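Local coordinates for cell division control protein 45 cdc45 putative (Entamoeba histolytica, PDB 6CC2) that probably serves as a replication factor of the Cdc45 family, which in eukaryotes works with Mcm2-7 and GINS in the helicase that unwinds DNA, at residues L448-A451 against Q452-E456. Numbering follows the deposited sequence.
Sequences LQLA and QFLAE
Leu454 lies one helical turn beyond Leu450, and the two illustrate how i to i+4 neighbours on a helix form an apolar leucine pair. The side chain of Leu454 can be followed outward. Its CB sits 3.5 Å from Leu450 O, the same carbonyl oxygen that accepts the backbone N-H of Leu454. CG swings beside its own backbone N, anti to the carbonyl carbon (chi1 -70°), which turns it back toward the preceding turn and brings it within 3.4 Å of Leu450 O. From there CD1 reaches the side chain of Leu450, meeting its CG at 3.8 Å and its CD1 at 4.1 Å. The two leucines cross at a slant, a methyl of Leu454 against the branch carbon of Leu450. Leu450 takes the other course: its CG stands anti to the backbone N (chi1 -179°), and its CD1 comes 4.1 Å from Leu454 CG.

The backbone beneath is regular. Leu454 N donates to Leu450 O over 2.8 Å, and Ala455 N reaches Ala451 O, also at 2.8 Å. Ala455 CB rests close to that same Ala451 O.

Within helix 444-462 both leucines touch Leu414 of helix 393-417 and also meet strand 468-474 of the mixed sheet, where Leu450 and Ala451 share Leu470, and Leu454 and Ala455 share Phe468. On the polar flank, Gln449 NE2 bonds to Asp368, and Glu456 forms salt bridges with Arg460 and Arg275. The helix thus packs between sheet and helix through aliphatic contacts and small alanines; i to i+4 bonds join the N-H groups of residues 452-455 to the carbonyls of 448-451, the carboxylate of Glu456 is paired with two arginines, and the Gln449 amide with Asp368.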
loop_
_atom_site.group_PDB
_atom_site.type_symbol
_atom_site.label_atom_id
_atom_site.label_comp_id
_atom_site.label_asym_id
_atom_site.label_seq_id
_atom_site.Cartn_x
_atom_site.Cartn_y
_atom_site.Cartn_z
ATOM N N LEU A 448 12.728 -6.200 5.474
ATOM C CA LEU A 448 12.034 -5.199 4.663
ATOM C C LEU A 448 10.839 -4.632 5.422
ATOM O O LEU A 448 10.589 -3.421 5.396
ATOM C CB LEU A 448 11.579 -5.811 3.350
ATOM C CG LEU A 448 12.623 -5.966 2.243
ATOM C CD1 LEU A 448 12.208 -7.032 1.230
ATOM C CD2 LEU A 448 12.840 -4.620 1.563
ATOM N N GLN A 449 10.103 -5.496 6.127
ATOM C CA GLN A 449 8.953 -5.006 6.882
ATOM C C GLN A 449 9.387 -4.098 8.012
ATOM O O GLN A 449 8.735 -3.088 8.297
ATOM C CB GLN A 449 8.142 -6.188 7.427
ATOM C CG GLN A 449 7.497 -7.017 6.351
ATOM C CD GLN A 449 6.702 -8.134 6.938
ATOM O OE1 GLN A 449 5.674 -7.913 7.580
ATOM N NE2 GLN A 449 7.172 -9.343 6.741
ATOM N N LEU A 450 10.485 -4.457 8.686
ATOM C CA LEU A 450 10.975 -3.621 9.776
ATOM C C LEU A 450 11.495 -2.295 9.258
ATOM O O LEU A 450 11.243 -1.245 9.857
ATOM C CB LEU A 450 12.052 -4.387 10.556
ATOM C CG LEU A 450 12.637 -3.642 11.756
ATOM C CD1 LEU A 450 11.521 -3.277 12.741
ATOM C CD2 LEU A 450 13.679 -4.496 12.461
ATOM N N ALA A 451 12.210 -2.311 8.124
ATOM C CA ALA A 451 12.704 -1.060 7.555
ATOM C C ALA A 451 11.550 -0.118 7.215
ATOM O O ALA A 451 11.648 1.093 7.444
ATOM C CB ALA A 451 13.533 -1.331 6.307
ATOM N N GLN A 452 10.470 -0.657 6.632
ATOM C CA GLN A 452 9.306 0.158 6.297
ATOM C C GLN A 452 8.687 0.762 7.542
ATOM O O GLN A 452 8.329 1.946 7.561
ATOM C CB GLN A 452 8.274 -0.674 5.547
ATOM C CG GLN A 452 6.992 0.083 5.235
ATOM C CD GLN A 452 6.095 -0.671 4.266
ATOM O OE1 GLN A 452 6.488 -1.692 3.703
ATOM N NE2 GLN A 452 4.887 -0.166 4.069
ATOM N N PHE A 453 8.552 -0.038 8.594
ATOM C CA PHE A 453 8.016 0.481 9.843
ATOM C C PHE A 453 8.910 1.581 10.404
ATOM O O PHE A 453 8.418 2.629 10.859
ATOM C CB PHE A 453 7.831 -0.639 10.868
ATOM C CG PHE A 453 7.399 -0.119 12.203
ATOM C CD1 PHE A 453 6.055 0.148 12.440
ATOM C CD2 PHE A 453 8.321 0.189 13.174
ATOM C CE1 PHE A 453 5.651 0.672 13.647
ATOM C CE2 PHE A 453 7.919 0.711 14.384
ATOM C CZ PHE A 453 6.585 0.962 14.611
ATOM N N LEU A 454 10.230 1.321 10.479
ATOM C CA LEU A 454 11.136 2.284 11.074
ATOM C C LEU A 454 11.202 3.554 10.249
ATOM O O LEU A 454 11.331 4.650 10.824
ATOM C CB LEU A 454 12.533 1.673 11.241
ATOM C CG LEU A 454 12.647 0.598 12.289
ATOM C CD1 LEU A 454 14.004 -0.127 12.159
ATOM C CD2 LEU A 454 12.524 1.162 13.706
ATOM N N ALA A 455 11.094 3.451 8.926
ATOM C CA ALA A 455 11.103 4.644 8.101
ATOM C C ALA A 455 9.985 5.582 8.520
ATOM O O ALA A 455 10.189 6.795 8.672
ATOM C CB ALA A 455 10.959 4.254 6.622
ATOM N N GLU A 456 8.777 5.028 8.717
ATOM C CA GLU A 456 7.651 5.833 9.158
ATOM C C GLU A 456 7.777 6.272 10.609
ATOM O O GLU A 456 7.549 7.436 10.917
ATOM C CB GLU A 456 6.343 5.055 8.959
ATOM C CG GLU A 456 5.156 5.783 9.519
ATOM C CD GLU A 456 3.822 5.163 9.129
ATOM O OE1 GLU A 456 3.826 4.060 8.478
ATOM O OE2 GLU A 456 2.773 5.760 9.469
#